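Local coordinates for protein 5-carboxymethyl-2-hydroxymuconate semialdehyde dehydrogenase (Thermus thermophilus, PDB 2D4E) that probably oxidises 5-carboxymethyl-2-hydroxymuconate semialdehyde to the corresponding acid with NAD as the electron acceptor, as a member of the aldehyde dehydrogenase family, at residues R267-L272 and L492-D497; G164-I169 and L244-G249. All blocks are in the same frame, centred on the assembly; numbering follows the deposited sequence.

Contact 1. Residues R267-L272 and L492-D497. With NAD (nicotinamide-adenine-dinucleotide), chain K.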
ATOM      1  N   ARG C 267     -11.541   8.647 -21.269  1.00 19.66           N
ATOM      2  CA  ARG C 267     -11.514   8.520 -19.819  1.00 19.98           C
ATOM      3  C   ARG C 267     -11.750   9.927 -19.269  1.00 21.31           C
ATOM      4  O   ARG C 267     -11.064  10.874 -19.658  1.00 21.93           O
ATOM      5  CB  ARG C 267     -10.150   7.998 -19.366  1.00 17.89           C
ATOM      6  CG  ARG C 267     -10.049   7.669 -17.888  1.00 22.65           C
ATOM      7  CD  ARG C 267      -8.658   7.122 -17.553  1.00 22.05           C
ATOM      8  NE  ARG C 267      -8.241   6.122 -18.532  1.00 23.68           N
ATOM      9  CZ  ARG C 267      -7.046   5.541 -18.560  1.00 30.92           C
ATOM     10  NH1 ARG C 267      -6.127   5.844 -17.649  1.00 26.90           N
ATOM     11  NH2 ARG C 267      -6.770   4.648 -19.502  1.00 25.33           N
ATOM     12  N   LEU C 268     -12.711  10.059 -18.359  1.00 24.47           N
ATOM     13  CA  LEU C 268     -13.053  11.360 -17.785  1.00 21.71           C
ATOM     14  C   LEU C 268     -12.855  11.435 -16.269  1.00 25.48           C
ATOM     15  O   LEU C 268     -13.132  10.478 -15.545  1.00 18.63           O
ATOM     16  CB  LEU C 268     -14.511  11.693 -18.144  1.00 28.99           C
ATOM     17  CG  LEU C 268     -15.187  12.972 -17.631  1.00 43.12           C
ATOM     18  CD1 LEU C 268     -14.398  14.212 -18.049  1.00 41.37           C
ATOM     19  CD2 LEU C 268     -16.602  13.045 -18.193  1.00 42.07           C
ATOM     20  N   SER C 269     -12.371  12.587 -15.806  1.00 22.87           N
ATOM     21  CA  SER C 269     -12.142  12.841 -14.385  1.00 18.89           C
ATOM     22  C   SER C 269     -12.873  14.134 -14.036  1.00 23.18           C
ATOM     23  O   SER C 269     -12.259  15.199 -13.919  1.00 19.96           O
ATOM     24  CB  SER C 269     -10.646  12.999 -14.109  1.00 20.15           C
ATOM     25  OG  SER C 269     -10.419  13.318 -12.751  1.00 18.99           O
ATOM     26  N   PRO C 270     -14.198  14.056 -13.849  1.00 16.45           N
ATOM     27  CA  PRO C 270     -14.999  15.237 -13.528  1.00 17.02           C
ATOM     28  C   PRO C 270     -15.143  15.653 -12.072  1.00 19.13           C
ATOM     29  O   PRO C 270     -15.430  14.838 -11.199  1.00 19.17           O
ATOM     30  CB  PRO C 270     -16.351  14.898 -14.149  1.00 15.53           C
ATOM     31  CG  PRO C 270     -16.474  13.438 -13.821  1.00 16.75           C
ATOM     32  CD  PRO C 270     -15.068  12.888 -14.100  1.00 20.43           C
ATOM     33  N   GLU C 271     -14.939  16.943 -11.839  1.00 16.80           N
ATOM     34  CA  GLU C 271     -15.100  17.570 -10.529  1.00 16.20           C
ATOM     35  C   GLU C 271     -16.218  18.554 -10.862  1.00 17.57           C
ATOM     36  O   GLU C 271     -15.988  19.596 -11.481  1.00 19.10           O
ATOM     37  CB  GLU C 271     -13.815  18.288 -10.118  1.00 15.32           C
ATOM     38  CG  GLU C 271     -12.653  17.332  -9.854  1.00 16.32           C
ATOM     39  CD  GLU C 271     -11.354  18.054  -9.556  1.00 20.25           C
ATOM     40  OE1 GLU C 271     -11.197  19.195 -10.034  1.00 24.98           O
ATOM     41  OE2 GLU C 271     -10.483  17.476  -8.864  1.00 21.60           O
ATOM     42  N   LEU C 272     -17.436  18.190 -10.482  1.00 18.37           N
ATOM     43  CA  LEU C 272     -18.604  18.987 -10.818  1.00 17.93           C
ATOM     44  C   LEU C 272     -19.213  19.820  -9.686  1.00 20.00           C
ATOM     45  O   LEU C 272     -18.525  20.176  -8.728  1.00 18.61           O
ATOM     46  CB  LEU C 272     -19.646  18.054 -11.456  1.00 17.50           C
ATOM     47  CG  LEU C 272     -19.020  17.097 -12.497  1.00 17.77           C
ATOM     48  CD1 LEU C 272     -20.047  16.086 -12.963  1.00 14.71           C
ATOM     49  CD2 LEU C 272     -18.467  17.887 -13.690  1.00 11.38           C
ATOM     50  N   LEU C 492      -2.928   9.098  -9.851  1.00 21.24           N
ATOM     51  CA  LEU C 492      -2.317   8.092 -10.724  1.00 25.37           C
ATOM     52  C   LEU C 492      -3.316   7.179 -11.405  1.00 27.41           C
ATOM     53  O   LEU C 492      -3.112   6.773 -12.547  1.00 23.53           O
ATOM     54  CB  LEU C 492      -1.339   7.213  -9.947  1.00 23.56           C
ATOM     55  CG  LEU C 492       0.074   7.717  -9.668  1.00 25.26           C
ATOM     56  CD1 LEU C 492       0.793   6.669  -8.829  1.00 21.86           C
ATOM     57  CD2 LEU C 492       0.823   7.959 -10.976  1.00 20.90           C
ATOM     58  N   ASP C 493      -4.390   6.840 -10.699  1.00 29.08           N
ATOM     59  CA  ASP C 493      -5.395   5.950 -11.256  1.00 30.07           C
ATOM     60  C   ASP C 493      -6.057   6.486 -12.506  1.00 28.15           C
ATOM     61  O   ASP C 493      -6.605   5.721 -13.299  1.00 31.07           O
ATOM     62  CB  ASP C 493      -6.444   5.617 -10.200  1.00 41.75           C
ATOM     63  CG  ASP C 493      -6.019   4.459  -9.325  1.00 54.55           C
ATOM     64  OD1 ASP C 493      -5.999   3.316  -9.842  1.00 53.45           O
ATOM     65  OD2 ASP C 493      -5.691   4.694  -8.138  1.00 55.15           O
ATOM     66  N   PHE C 494      -6.006   7.800 -12.689  1.00 25.00           N
ATOM     67  CA  PHE C 494      -6.599   8.396 -13.873  1.00 21.49           C
ATOM     68  C   PHE C 494      -5.569   8.692 -14.955  1.00 20.55           C
ATOM     69  O   PHE C 494      -5.789   8.374 -16.119  1.00 20.27           O
ATOM     70  CB  PHE C 494      -7.348   9.687 -13.520  1.00 17.63           C
ATOM     71  CG  PHE C 494      -7.806  10.468 -14.726  1.00 16.11           C
ATOM     72  CD1 PHE C 494      -7.082  11.570 -15.176  1.00 15.44           C
ATOM     73  CD2 PHE C 494      -8.948  10.087 -15.425  1.00 15.94           C
ATOM     74  CE1 PHE C 494      -7.488  12.286 -16.308  1.00 18.38           C
ATOM     75  CE2 PHE C 494      -9.367  10.791 -16.560  1.00 18.98           C
ATOM     76  CZ  PHE C 494      -8.633  11.896 -17.004  1.00 19.31           C
ATOM     77  N   TYR C 495      -4.444   9.285 -14.564  1.00 17.18           N
ATOM     78  CA  TYR C 495      -3.409   9.663 -15.519  1.00 17.70           C
ATOM     79  C   TYR C 495      -2.500   8.555 -16.040  1.00 20.25           C
ATOM     80  O   TYR C 495      -1.745   8.782 -16.983  1.00 16.72           O
ATOM     81  CB  TYR C 495      -2.541  10.785 -14.935  1.00 18.87           C
ATOM     82  CG  TYR C 495      -3.313  12.049 -14.602  1.00 19.88           C
ATOM     83  CD1 TYR C 495      -3.661  12.355 -13.281  1.00 17.94           C
ATOM     84  CD2 TYR C 495      -3.714  12.930 -15.611  1.00 13.85           C
ATOM     85  CE1 TYR C 495      -4.391  13.512 -12.975  1.00 13.39           C
ATOM     86  CE2 TYR C 495      -4.445  14.084 -15.317  1.00 11.13           C
ATOM     87  CZ  TYR C 495      -4.777  14.366 -14.004  1.00 14.40           C
ATOM     88  OH  TYR C 495      -5.500  15.500 -13.719  1.00 18.18           O
ATOM     89  N   THR C 496      -2.563   7.369 -15.438  1.00 17.35           N
ATOM     90  CA  THR C 496      -1.724   6.262 -15.883  1.00 16.32           C
ATOM     91  C   THR C 496      -2.539   4.993 -16.086  1.00 17.73           C
ATOM     92  O   THR C 496      -3.688   4.912 -15.657  1.00 19.03           O
ATOM     93  CB  THR C 496      -0.588   5.954 -14.864  1.00 20.82           C
ATOM     94  OG1 THR C 496      -1.144   5.407 -13.661  1.00 19.86           O
ATOM     95  CG2 THR C 496       0.189   7.216 -14.525  1.00 14.89           C
ATOM     96  N   ASP C 497      -1.939   4.010 -16.756  1.00 20.85           N
ATOM     97  CA  ASP C 497      -2.586   2.723 -17.012  1.00 17.81           C
ATOM     98  C   ASP C 497      -1.846   1.621 -16.267  1.00 19.16           C
ATOM     99  O   ASP C 497      -0.609   1.585 -16.274  1.00 16.65           O
ATOM    100  CB  ASP C 497      -2.553   2.359 -18.501  1.00 20.73           C
ATOM    101  CG  ASP C 497      -3.417   3.265 -19.353  1.00 21.59           C
ATOM    102  OD1 ASP C 497      -4.523   3.639 -18.907  1.00 22.02           O
ATOM    103  OD2 ASP C 497      -2.989   3.580 -20.485  1.00 25.71           O
TER
HETATM  104  PA  NAD K1701     -18.980  25.484 -16.995  1.00 28.04           P
HETATM  105  O1A NAD K1701     -19.913  26.009 -17.986  1.00 35.18           O
HETATM  106  O2A NAD K1701     -19.135  24.032 -16.801  1.00 32.03           O
HETATM  107  O5B NAD K1701     -17.420  25.731 -17.367  1.00 29.93           O
HETATM  108  C5B NAD K1701     -16.342  24.750 -17.206  1.00 24.02           C
HETATM  109  C4B NAD K1701     -15.648  24.595 -18.541  1.00 26.30           C
HETATM  110  O4B NAD K1701     -16.608  23.897 -19.364  1.00 25.28           O
HETATM  111  C3B NAD K1701     -15.378  25.926 -19.297  1.00 24.85           C
HETATM  112  O3B NAD K1701     -13.986  26.030 -19.663  1.00 20.81           O
HETATM  113  C2B NAD K1701     -16.339  25.833 -20.494  1.00 25.91           C
HETATM  114  O2B NAD K1701     -15.852  26.514 -21.672  1.00 22.44           O
HETATM  115  C1B NAD K1701     -16.469  24.333 -20.666  1.00 21.50           C
HETATM  116  N9A NAD K1701     -17.670  23.959 -21.390  1.00 23.48           N
HETATM  117  C8A NAD K1701     -18.949  24.479 -21.303  1.00 20.45           C
HETATM  118  N7A NAD K1701     -19.835  23.887 -22.138  1.00 22.94           N
HETATM  119  C5A NAD K1701     -19.053  22.932 -22.787  1.00 20.50           C
HETATM  120  C6A NAD K1701     -19.375  21.957 -23.805  1.00 26.71           C
HETATM  121  N6A NAD K1701     -20.597  21.822 -24.326  1.00 28.32           N
HETATM  122  N1A NAD K1701     -18.334  21.147 -24.235  1.00 22.55           N
HETATM  123  C2A NAD K1701     -17.062  21.294 -23.690  1.00 20.01           C
HETATM  124  N3A NAD K1701     -16.676  22.157 -22.760  1.00 23.38           N
HETATM  125  C4A NAD K1701     -17.714  22.956 -22.339  1.00 23.35           C
HETATM  126  O3  NAD K1701     -19.203  26.265 -15.708  1.00 38.43           O
HETATM  127  PN  NAD K1701     -18.412  27.246 -14.746  1.00 29.83           P
HETATM  128  O1N NAD K1701     -19.268  28.443 -14.613  1.00 41.02           O
HETATM  129  O2N NAD K1701     -17.059  27.466 -15.284  1.00 31.72           O
HETATM  130  O5D NAD K1701     -18.580  26.314 -13.521  1.00 42.63           O
HETATM  131  C5D NAD K1701     -18.538  26.658 -12.158  1.00 23.70           C
HETATM  132  C4D NAD K1701     -18.846  25.285 -11.650  1.00 23.47           C
HETATM  133  O4D NAD K1701     -17.654  24.486 -11.484  1.00 21.05           O
HETATM  134  C3D NAD K1701     -19.684  25.193 -10.383  1.00 23.42           C
HETATM  135  O3D NAD K1701     -20.806  24.297 -10.520  1.00 29.39           O
HETATM  136  C2D NAD K1701     -18.636  24.736  -9.370  1.00 19.11           C
HETATM  137  O2D NAD K1701     -19.258  24.046  -8.266  1.00 20.88           O
HETATM  138  C1D NAD K1701     -17.737  23.877 -10.231  1.00 22.68           C
HETATM  139  N1N NAD K1701     -16.394  23.681  -9.660  1.00 23.91           N
HETATM  140  C2N NAD K1701     -16.209  22.406  -9.147  1.00 20.92           C
HETATM  141  C3N NAD K1701     -14.971  22.149  -8.577  1.00 23.47           C
HETATM  142  C7N NAD K1701     -14.645  20.798  -7.957  1.00 20.13           C
HETATM  143  O7N NAD K1701     -13.538  20.634  -7.477  1.00 25.59           O
HETATM  144  N7N NAD K1701     -15.570  19.822  -7.939  1.00 21.78           N
HETATM  145  C4N NAD K1701     -13.921  23.176  -8.521  1.00 25.85           C
HETATM  146  C5N NAD K1701     -14.258  24.438  -9.090  1.00 20.86           C
HETATM  147  C6N NAD K1701     -15.455  24.763  -9.669  1.00 19.12           C
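Arg267, at the start of strand 267-271, reaches along the flank of Phe494 to the place where helix 488-495 gives way to strand 496-504. The side chain leaves the strand toward segment 492-497, and CG, anti to the backbone N (chi1 -173°), lies 3.5 Å from CE2 of Phe494. CD continues past CD2 of the same ring to the carbonyl of Phe494, and a bend at chi3 (-46°) turns the guanidinium nearly perpendicular to the ring. NH1 donates to Phe494 O at 3.0 Å, approaching from above the carbonyl plane, and more weakly to Thr496 O. NH2 forms the salt bridge with Asp497: it meets the syn lone pair of OD1 at 2.5 Å, in the guanidinium plane, while NH1 adds a weak bond to the same oxygen. NE forms a salt bridge with Asp483 of the second subunit, so the guanidinium has partners on both chains. Two residues on, Ser269 CB sits over the centre of the Phe494 ring, a CH-pi contact 3.5 Å from the centroid, while its OG bonds to Arg182. Just beyond the strand, Leu272 O accepts a hydrogen bond from the carboxamide N7N of NAD at 3.1 Å. The contact thus joins the outermost strand, within this chain, of the five-stranded parallel sheet to the C-terminal helix-strand junction, with Phe494 also touching strand 244-248 and Tyr495 packing on helix 175-188.

Contact 2. Residues G164-I169 and L244-G249. With NAD (nicotinamide-adenine-dinucleotide), chain K.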
ATOM      1  N   GLY C 164      -1.779   8.976 -21.749  1.00 22.46           N
ATOM      2  CA  GLY C 164      -1.905   9.698 -23.007  1.00 20.36           C
ATOM      3  C   GLY C 164      -2.255  11.170 -22.852  1.00 20.21           C
ATOM      4  O   GLY C 164      -2.521  11.623 -21.741  1.00 24.11           O
ATOM      5  N   PRO C 165      -2.268  11.946 -23.953  1.00 21.34           N
ATOM      6  CA  PRO C 165      -2.595  13.377 -23.909  1.00 17.98           C
ATOM      7  C   PRO C 165      -3.867  13.658 -23.100  1.00 21.25           C
ATOM      8  O   PRO C 165      -4.848  12.909 -23.175  1.00 19.82           O
ATOM      9  CB  PRO C 165      -2.748  13.740 -25.385  1.00 20.56           C
ATOM     10  CG  PRO C 165      -1.750  12.828 -26.048  1.00 19.92           C
ATOM     11  CD  PRO C 165      -1.979  11.514 -25.335  1.00 16.14           C
ATOM     12  N   VAL C 166      -3.845  14.745 -22.334  1.00 18.94           N
ATOM     13  CA  VAL C 166      -4.979  15.112 -21.502  1.00 14.55           C
ATOM     14  C   VAL C 166      -5.593  16.455 -21.886  1.00 16.42           C
ATOM     15  O   VAL C 166      -4.901  17.466 -21.965  1.00 15.19           O
ATOM     16  CB  VAL C 166      -4.572  15.179 -20.006  1.00 18.41           C
ATOM     17  CG1 VAL C 166      -5.816  15.415 -19.129  1.00 12.22           C
ATOM     18  CG2 VAL C 166      -3.864  13.890 -19.600  1.00 16.28           C
ATOM     19  N   GLY C 167      -6.898  16.446 -22.133  1.00 18.31           N
ATOM     20  CA  GLY C 167      -7.609  17.666 -22.460  1.00 17.08           C
ATOM     21  C   GLY C 167      -8.123  18.182 -21.130  1.00 23.48           C
ATOM     22  O   GLY C 167      -8.934  17.515 -20.476  1.00 20.20           O
ATOM     23  N   ILE C 168      -7.644  19.356 -20.728  1.00 17.62           N
ATOM     24  CA  ILE C 168      -8.011  19.955 -19.448  1.00 17.25           C
ATOM     25  C   ILE C 168      -8.946  21.146 -19.653  1.00 18.21           C
ATOM     26  O   ILE C 168      -8.549  22.178 -20.199  1.00 21.67           O
ATOM     27  CB  ILE C 168      -6.714  20.378 -18.688  1.00 22.00           C
ATOM     28  CG1 ILE C 168      -5.829  19.141 -18.494  1.00 18.90           C
ATOM     29  CG2 ILE C 168      -7.042  21.023 -17.341  1.00 15.75           C
ATOM     30  CD1 ILE C 168      -4.477  19.409 -17.851  1.00 12.34           C
ATOM     31  N   ILE C 169     -10.198  20.984 -19.226  1.00 16.94           N
ATOM     32  CA  ILE C 169     -11.225  22.020 -19.369  1.00 17.22           C
ATOM     33  C   ILE C 169     -11.591  22.566 -17.980  1.00 19.56           C
ATOM     34  O   ILE C 169     -12.133  21.848 -17.136  1.00 18.29           O
ATOM     35  CB  ILE C 169     -12.456  21.431 -20.087  1.00 18.46           C
ATOM     36  CG1 ILE C 169     -12.009  20.778 -21.402  1.00 20.27           C
ATOM     37  CG2 ILE C 169     -13.459  22.506 -20.382  1.00 15.92           C
ATOM     38  CD1 ILE C 169     -13.113  20.072 -22.160  1.00 20.39           C
ATOM     39  N   LEU C 244      -7.714  11.304 -22.771  1.00 21.63           N
ATOM     40  CA  LEU C 244      -8.085  11.679 -21.407  1.00 18.15           C
ATOM     41  C   LEU C 244      -8.644  13.099 -21.312  1.00 23.27           C
ATOM     42  O   LEU C 244      -8.165  14.023 -21.981  1.00 22.12           O
ATOM     43  CB  LEU C 244      -6.878  11.538 -20.472  1.00 18.42           C
ATOM     44  CG  LEU C 244      -6.614  10.162 -19.850  1.00 22.04           C
ATOM     45  CD1 LEU C 244      -6.421   9.090 -20.934  1.00 17.40           C
ATOM     46  CD2 LEU C 244      -5.384  10.265 -18.956  1.00 18.54           C
ATOM     47  N   LEU C 245      -9.654  13.266 -20.467  1.00 19.93           N
ATOM     48  CA  LEU C 245     -10.291  14.561 -20.287  1.00 20.97           C
ATOM     49  C   LEU C 245     -10.570  14.867 -18.826  1.00 21.02           C
ATOM     50  O   LEU C 245     -11.159  14.050 -18.133  1.00 22.01           O
ATOM     51  CB  LEU C 245     -11.632  14.604 -21.022  1.00 20.78           C
ATOM     52  CG  LEU C 245     -11.722  14.468 -22.539  1.00 19.18           C
ATOM     53  CD1 LEU C 245     -13.186  14.343 -22.922  1.00 18.43           C
ATOM     54  CD2 LEU C 245     -11.089  15.673 -23.224  1.00 22.20           C
ATOM     55  N   THR C 246     -10.137  16.028 -18.349  1.00 17.96           N
ATOM     56  CA  THR C 246     -10.457  16.408 -16.980  1.00 17.01           C
ATOM     57  C   THR C 246     -11.463  17.539 -17.137  1.00 15.62           C
ATOM     58  O   THR C 246     -11.343  18.370 -18.036  1.00 17.01           O
ATOM     59  CB  THR C 246      -9.236  16.944 -16.184  1.00 15.61           C
ATOM     60  OG1 THR C 246      -8.801  18.185 -16.749  1.00 17.59           O
ATOM     61  CG2 THR C 246      -8.087  15.944 -16.208  1.00 20.16           C
ATOM     62  N   LEU C 247     -12.473  17.559 -16.285  1.00 18.19           N
ATOM     63  CA  LEU C 247     -13.465  18.610 -16.352  1.00 17.65           C
ATOM     64  C   LEU C 247     -13.783  19.119 -14.967  1.00 18.65           C
ATOM     65  O   LEU C 247     -14.060  18.348 -14.047  1.00 18.94           O
ATOM     66  CB  LEU C 247     -14.752  18.118 -17.016  1.00 17.10           C
ATOM     67  CG  LEU C 247     -15.928  19.101 -16.919  1.00 17.69           C
ATOM     68  CD1 LEU C 247     -15.597  20.401 -17.653  1.00 17.53           C
ATOM     69  CD2 LEU C 247     -17.172  18.464 -17.511  1.00 17.08           C
ATOM     70  N   THR C 248     -13.723  20.432 -14.825  1.00 19.55           N
ATOM     71  CA  THR C 248     -14.044  21.079 -13.573  1.00 20.25           C
ATOM     72  C   THR C 248     -15.089  22.115 -13.967  1.00 17.89           C
ATOM     73  O   THR C 248     -14.775  23.122 -14.606  1.00 21.51           O
ATOM     74  CB  THR C 248     -12.803  21.742 -12.963  1.00 20.84           C
ATOM     75  OG1 THR C 248     -11.796  20.747 -12.740  1.00 21.60           O
ATOM     76  CG2 THR C 248     -13.143  22.385 -11.636  1.00 17.54           C
ATOM     77  N   GLY C 249     -16.340  21.843 -13.616  1.00 18.91           N
ATOM     78  CA  GLY C 249     -17.422  22.744 -13.973  1.00 16.53           C
ATOM     79  C   GLY C 249     -18.768  22.250 -13.471  1.00 14.54           C
ATOM     80  O   GLY C 249     -18.833  21.469 -12.525  1.00 15.24           O
TER
HETATM   81  PA  NAD K1701     -18.980  25.484 -16.995  1.00 28.04           P
HETATM   82  O1A NAD K1701     -19.913  26.009 -17.986  1.00 35.18           O
HETATM   83  O2A NAD K1701     -19.135  24.032 -16.801  1.00 32.03           O
HETATM   84  O5B NAD K1701     -17.420  25.731 -17.367  1.00 29.93           O
HETATM   85  C5B NAD K1701     -16.342  24.750 -17.206  1.00 24.02           C
HETATM   86  C4B NAD K1701     -15.648  24.595 -18.541  1.00 26.30           C
HETATM   87  O4B NAD K1701     -16.608  23.897 -19.364  1.00 25.28           O
HETATM   88  C3B NAD K1701     -15.378  25.926 -19.297  1.00 24.85           C
HETATM   89  O3B NAD K1701     -13.986  26.030 -19.663  1.00 20.81           O
HETATM   90  C2B NAD K1701     -16.339  25.833 -20.494  1.00 25.91           C
HETATM   91  O2B NAD K1701     -15.852  26.514 -21.672  1.00 22.44           O
HETATM   92  C1B NAD K1701     -16.469  24.333 -20.666  1.00 21.50           C
HETATM   93  N9A NAD K1701     -17.670  23.959 -21.390  1.00 23.48           N
HETATM   94  C8A NAD K1701     -18.949  24.479 -21.303  1.00 20.45           C
HETATM   95  N7A NAD K1701     -19.835  23.887 -22.138  1.00 22.94           N
HETATM   96  C5A NAD K1701     -19.053  22.932 -22.787  1.00 20.50           C
HETATM   97  C6A NAD K1701     -19.375  21.957 -23.805  1.00 26.71           C
HETATM   98  N6A NAD K1701     -20.597  21.822 -24.326  1.00 28.32           N
HETATM   99  N1A NAD K1701     -18.334  21.147 -24.235  1.00 22.55           N
HETATM  100  C2A NAD K1701     -17.062  21.294 -23.690  1.00 20.01           C
HETATM  101  N3A NAD K1701     -16.676  22.157 -22.760  1.00 23.38           N
HETATM  102  C4A NAD K1701     -17.714  22.956 -22.339  1.00 23.35           C
HETATM  103  O3  NAD K1701     -19.203  26.265 -15.708  1.00 38.43           O
HETATM  104  PN  NAD K1701     -18.412  27.246 -14.746  1.00 29.83           P
HETATM  105  O1N NAD K1701     -19.268  28.443 -14.613  1.00 41.02           O
HETATM  106  O2N NAD K1701     -17.059  27.466 -15.284  1.00 31.72           O
HETATM  107  O5D NAD K1701     -18.580  26.314 -13.521  1.00 42.63           O
HETATM  108  C5D NAD K1701     -18.538  26.658 -12.158  1.00 23.70           C
HETATM  109  C4D NAD K1701     -18.846  25.285 -11.650  1.00 23.47           C
HETATM  110  O4D NAD K1701     -17.654  24.486 -11.484  1.00 21.05           O
HETATM  111  C3D NAD K1701     -19.684  25.193 -10.383  1.00 23.42           C
HETATM  112  O3D NAD K1701     -20.806  24.297 -10.520  1.00 29.39           O
HETATM  113  C2D NAD K1701     -18.636  24.736  -9.370  1.00 19.11           C
HETATM  114  O2D NAD K1701     -19.258  24.046  -8.266  1.00 20.88           O
HETATM  115  C1D NAD K1701     -17.737  23.877 -10.231  1.00 22.68           C
HETATM  116  N1N NAD K1701     -16.394  23.681  -9.660  1.00 23.91           N
HETATM  117  C2N NAD K1701     -16.209  22.406  -9.147  1.00 20.92           C
HETATM  118  C3N NAD K1701     -14.971  22.149  -8.577  1.00 23.47           C
HETATM  119  C7N NAD K1701     -14.645  20.798  -7.957  1.00 20.13           C
HETATM  120  O7N NAD K1701     -13.538  20.634  -7.477  1.00 25.59           O
HETATM  121  N7N NAD K1701     -15.570  19.822  -7.939  1.00 21.78           N
HETATM  122  C4N NAD K1701     -13.921  23.176  -8.521  1.00 25.85           C
HETATM  123  C5N NAD K1701     -14.258  24.438  -9.090  1.00 20.86           C
HETATM  124  C6N NAD K1701     -15.455  24.763  -9.669  1.00 19.12           C
HETATM  125  O   HOH W   1     -10.495  20.162 -15.552  1.00 10.52           O
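In the Rossmann-like NAD-binding domain of this aldehyde dehydrogenase, the central strand 166-169 of the five-stranded sheet pairs with its parallel neighbour 244-248. Their backbones alternate as donors and acceptors: Gly167 N gives a nearly straight bond to Leu244 O at 2.7 Å, Thr246 N bonds to Gly167 O, Ile169 N to Thr246 O, and Thr248 N meets Ile169 O nearly along the C=O axis at 3.1 Å. On the face bearing Val166 and Ile168, Thr246 works with both branches: CG2 meets Val166 CG1 at 3.7 Å, whereas OG1, set between the backbone N and the carbonyl carbon (chi1 66°), lies 3.4 Å from Ile168 CG2. One water bridges Ile169 O, Thr246 OG1 and Thr248 OG1. On the other face Leu245 CD2 packs against the backbone of Gly167, 4.1 Å from its CA. The C-terminal ends meet NAD: Ile169 CG2 touches the adenosine ribose at C1B, 3.5 Å away, and Thr248 CG2 lies 3.3 Å from C4N of the nicotinamide. Helix 229-238 covers Ile169 and Leu245, while helices 175-188 and 488-495 pack on the face of Ile168 and Thr246, and strand 193-196 pairs with the other edge of strand 166-169.

Contacts 1 and 2 have centres about 8 Å apart and share one parallel sheet, in which strands 166-169, 244-248 and 267-271 lie side by side. Both segments of contact 2 precede those of contact 1 in the sequence, and contact 1 then brings in a much later segment, the end of helix 488-495 and the start of strand 496-504. Strand 267-271 joins the two through probable hydrogen bonds from Leu245 N to Arg267 O and from Glu271 N to Leu247 O, and Thr248 OG1 also bonds Glu271 OE1. All three strands run toward NAD, so that their adjacent C-terminal ends together line the cofactor site.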